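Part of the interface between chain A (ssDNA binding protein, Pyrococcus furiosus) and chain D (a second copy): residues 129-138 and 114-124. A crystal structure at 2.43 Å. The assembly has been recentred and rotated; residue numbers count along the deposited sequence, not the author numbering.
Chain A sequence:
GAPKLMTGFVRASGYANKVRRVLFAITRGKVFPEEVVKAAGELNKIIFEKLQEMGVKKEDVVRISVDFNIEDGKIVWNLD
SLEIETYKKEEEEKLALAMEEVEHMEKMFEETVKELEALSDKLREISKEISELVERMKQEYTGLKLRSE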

# COMPACT_ATOMS: atom_id res chain seq x y z
N GLU A 129 -6.65 -3.40 -6.83
CA GLU A 129 -8.06 -3.41 -6.45
C GLU A 129 -8.52 -2.01 -6.11
O GLU A 129 -9.58 -1.56 -6.56
N ILE A 130 -7.72 -1.31 -5.32
CA ILE A 130 -8.05 0.05 -4.92
C ILE A 130 -8.18 0.96 -6.14
O ILE A 130 -9.14 1.73 -6.24
N SER A 131 -7.25 0.84 -7.08
CA SER A 131 -7.27 1.64 -8.30
C SER A 131 -8.51 1.34 -9.12
O SER A 131 -9.08 2.24 -9.74
N GLU A 132 -8.92 0.08 -9.12
CA GLU A 132 -10.10 -0.35 -9.88
C GLU A 132 -11.35 0.24 -9.25
O GLU A 132 -12.18 0.84 -9.93
N LEU A 133 -11.47 0.08 -7.94
CA LEU A 133 -12.61 0.57 -7.20
C LEU A 133 -12.74 2.08 -7.34
O LEU A 133 -13.83 2.61 -7.60
N VAL A 134 -11.63 2.78 -7.15
CA VAL A 134 -11.63 4.22 -7.29
C VAL A 134 -12.16 4.66 -8.65
O VAL A 134 -13.02 5.53 -8.74
N GLU A 135 -11.64 4.04 -9.72
CA GLU A 135 -12.07 4.40 -11.06
C GLU A 135 -13.55 4.12 -11.23
O GLU A 135 -14.26 4.88 -11.88
N ARG A 136 -14.01 3.03 -10.62
CA ARG A 136 -15.41 2.63 -10.69
C ARG A 136 -16.31 3.69 -10.03
O ARG A 136 -17.40 3.99 -10.51
N MSE A 137 -15.84 4.25 -8.92
CA MSE A 137 -16.56 5.31 -8.25
C MSE A 137 -16.62 6.57 -9.09
O MSE A 137 -17.61 7.30 -9.08
N LYS A 138 -15.54 6.85 -9.81
CA LYS A 138 -15.53 7.96 -10.73
C LYS A 138 -16.65 7.75 -11.75
O LYS A 138 -17.42 8.66 -12.05
N LYS D 114 -18.03 0.41 1.95
CA LYS D 114 -17.65 -0.74 2.76
C LYS D 114 -16.60 -1.57 2.05
O LYS D 114 -15.68 -2.09 2.67
N GLU D 115 -16.75 -1.69 0.73
CA GLU D 115 -15.76 -2.37 -0.09
C GLU D 115 -14.43 -1.64 0.02
O GLU D 115 -13.38 -2.24 0.20
N LEU D 116 -14.50 -0.32 -0.08
CA LEU D 116 -13.33 0.54 0.05
C LEU D 116 -12.67 0.40 1.43
O LEU D 116 -11.45 0.29 1.55
N GLU D 117 -13.48 0.42 2.48
CA GLU D 117 -12.98 0.31 3.84
C GLU D 117 -12.24 -1.01 4.05
O GLU D 117 -11.21 -1.06 4.71
N ALA D 118 -12.79 -2.09 3.49
CA ALA D 118 -12.19 -3.39 3.64
C ALA D 118 -10.81 -3.37 2.99
O ALA D 118 -9.82 -3.84 3.55
N LEU D 119 -10.76 -2.79 1.80
CA LEU D 119 -9.51 -2.66 1.08
C LEU D 119 -8.48 -1.87 1.87
O LEU D 119 -7.31 -2.26 1.96
N SER D 120 -8.91 -0.76 2.46
CA SER D 120 -7.99 0.11 3.19
C SER D 120 -7.51 -0.58 4.45
O SER D 120 -6.39 -0.35 4.89
N ASP D 121 -8.38 -1.41 5.03
CA ASP D 121 -8.03 -2.18 6.22
C ASP D 121 -6.93 -3.19 5.88
O ASP D 121 -5.92 -3.26 6.58
N LYS D 122 -7.16 -3.96 4.82
CA LYS D 122 -6.16 -4.89 4.33
C LYS D 122 -4.87 -4.14 4.08
O LYS D 122 -3.80 -4.56 4.52
N LEU D 123 -4.98 -3.00 3.41
CA LEU D 123 -3.82 -2.18 3.10
C LEU D 123 -3.07 -1.78 4.37
O LEU D 123 -1.84 -1.84 4.41
N ARG D 124 -3.81 -1.37 5.40
CA ARG D 124 -3.16 -0.89 6.61
C ARG D 124 -2.39 -2.05 7.22
O ARG D 124 -1.26 -1.89 7.68

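What fills the space between the two helices? They run nearly antiparallel, at 156°, with their axes no closer than 10.4 Å, and apolar side chains bridge that gap. Leu A133 and Leu D119 both point toward the opposite helix and form the centre, where Leu A133 CD2 lies 3.6 Å from Leu D119 CD2. Leu A133 takes the common t, p rotamer. Leu D119 is less regular, with chi1 at -99° and chi2 at 10°, both between wells. The same methyl of Leu A133 also rests on the backbone of the partner helix, 3.6 Å from Leu D116 N, and its CD2 is 4.0 Å from Leu D116 CB.

How does the apolar strip continue along the helices? Because the chains run in nearly opposite directions, earlier residues of one helix meet later residues of the other. Ile A130 sits by Leu D119, the nearest backbone pairing, with their CA atoms 6.7 Å apart. Its CA-to-CB bond points sideways, but the m, t rotamer brings the end of the side chain nearer to chain D. Ile A130 CG1 packs 3.9 Å from Leu D119 CB, and Ile A130 CD1 reaches to 4.0 Å from Leu D123 CD2, Leu D123 being in the t, p rotamer. In the other direction the selenomethionine Met A137, in m, t, p, points toward chain D and places its SE 4.2 Å from Leu D116 CD2. The CA-to-CB bond of Leu D116 points sideways relative to chain A, and its rotamer is t, p.

Where does the apolar packing give way to charge? Glu D115 points toward chain A with chi1 and chi2 both t, and its carboxylate lies against the flank of the leucine centre: Glu D115 OE1 is 3.4 Å from Leu A133 CD1. Glu A129, an m, t rotamer, also points across, and its OE2 comes within 4.1 Å of Leu D119 CD1. Both acids therefore meet leucine methyls with their carboxylate oxygens.

Do the charged groups at this edge pair across the interface? Arg A136 points toward chain D, its chi1 of -148° and chi2 of 138° both between wells, and Arg A136 NH2 stops 4.0 Å from Glu D115 OE1. That oxygen lies at the guanidinium edge, near its plane; the opposite charges attract, but the separation is too long for a salt bridge. No hydrogen bond links the two stretches, which leaves side-chain packing as the main contact between them.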

# COMPACT_ATOMS: atom_id res chain seq x y z
CB GLU A 129 -8.29 -4.34 -5.26
CG GLU A 129 -8.53 -5.79 -5.65
CD GLU A 129 -8.63 -6.70 -4.44
OE1 GLU A 129 -7.62 -6.87 -3.73
OE2 GLU A 129 -9.73 -7.25 -4.20
CB ILE A 130 -7.03 0.60 -3.92
CG1 ILE A 130 -7.30 -0.01 -2.54
CG2 ILE A 130 -7.12 2.12 -3.83
CD1 ILE A 130 -6.20 0.24 -1.54
CB SER A 131 -6.02 1.38 -9.13
OG SER A 131 -4.88 1.98 -8.52
CB GLU A 132 -10.21 -1.88 -9.85
CG GLU A 132 -10.65 -2.51 -11.15
CD GLU A 132 -9.54 -3.29 -11.82
OE1 GLU A 132 -8.39 -3.24 -11.31
OE2 GLU A 132 -9.80 -3.96 -12.84
CB LEU A 133 -12.48 0.19 -5.73
CG LEU A 133 -13.62 0.57 -4.80
CD1 LEU A 133 -14.97 0.35 -5.48
CD2 LEU A 133 -13.54 -0.23 -3.50
CB VAL A 134 -10.23 4.80 -7.04
CG1 VAL A 134 -10.16 6.26 -7.47
CG2 VAL A 134 -9.86 4.64 -5.58
CB GLU A 135 -11.27 3.64 -12.11
CG GLU A 135 -11.64 4.04 -13.54
CD GLU A 135 -11.23 5.46 -13.90
OE1 GLU A 135 -10.59 6.13 -13.05
OE2 GLU A 135 -11.56 5.92 -15.02
CB ARG A 136 -15.59 1.27 -10.02
CG ARG A 136 -16.68 0.40 -10.61
CD ARG A 136 -16.21 -1.05 -10.73
NE ARG A 136 -15.78 -1.60 -9.48
CZ ARG A 136 -14.65 -2.21 -9.13
NH1 ARG A 136 -13.62 -2.48 -9.93
NH2 ARG A 136 -14.61 -2.57 -7.86
CB MSE A 137 -15.91 5.64 -6.92
CG MSE A 137 -16.16 4.64 -5.81
SE MSE A 137 -15.02 4.96 -4.26
CE MSE A 137 -15.28 6.87 -4.04
CB LYS A 138 -14.17 8.09 -11.43
CG LYS A 138 -13.08 8.67 -10.55
CD LYS A 138 -11.72 8.64 -11.23
CE LYS A 138 -11.67 9.53 -12.47
NZ LYS A 138 -10.44 9.24 -13.28
CB LYS D 114 -18.88 -1.59 3.10
CG LYS D 114 -19.84 -0.92 4.07
CD LYS D 114 -20.89 -1.89 4.60
CE LYS D 114 -21.96 -2.18 3.56
NZ LYS D 114 -22.99 -3.11 4.10
CB GLU D 115 -16.24 -2.40 -1.54
CG GLU D 115 -15.51 -3.36 -2.45
CD GLU D 115 -16.12 -3.41 -3.84
OE1 GLU D 115 -16.58 -2.36 -4.33
OE2 GLU D 115 -16.16 -4.51 -4.44
CB LEU D 116 -13.72 1.99 -0.22
CG LEU D 116 -12.58 2.98 -0.36
CD1 LEU D 116 -11.51 2.51 -1.36
CD2 LEU D 116 -13.06 4.39 -0.64
CB GLU D 117 -14.12 0.41 4.84
CG GLU D 117 -13.69 0.33 6.29
CD GLU D 117 -14.86 0.26 7.26
OE1 GLU D 117 -15.83 -0.47 6.97
OE2 GLU D 117 -14.81 0.93 8.32
CB ALA D 118 -13.08 -4.44 2.98
CB LEU D 119 -9.78 -2.00 -0.27
CG LEU D 119 -9.90 -2.90 -1.50
CD1 LEU D 119 -9.98 -4.39 -1.23
CD2 LEU D 119 -10.86 -2.41 -2.59
CB SER D 120 -8.65 1.45 3.54
OG SER D 120 -9.61 1.28 4.56
CB ASP D 121 -9.25 -2.89 6.80
CG ASP D 121 -10.18 -1.94 7.55
OD1 ASP D 121 -9.80 -0.77 7.77
OD2 ASP D 121 -11.30 -2.37 7.94
CB LYS D 122 -6.64 -5.55 3.03
CG LYS D 122 -7.69 -6.65 3.20
CD LYS D 122 -7.98 -7.34 1.87
CE LYS D 122 -8.98 -8.48 2.05
NZ LYS D 122 -9.30 -9.15 0.75
CB LEU D 123 -4.24 -0.94 2.32
CG LEU D 123 -3.17 0.16 2.17
CD1 LEU D 123 -1.92 -0.40 1.51
CD2 LEU D 123 -3.71 1.34 1.38
CB ARG D 124 -4.19 -0.34 7.61
CG ARG D 124 -3.55 0.37 8.81
CD ARG D 124 -4.58 0.86 9.82
NE ARG D 124 -3.94 1.39 11.03
CZ ARG D 124 -3.72 2.68 11.26
NH1 ARG D 124 -4.10 3.60 10.37
NH2 ARG D 124 -3.12 3.06 12.38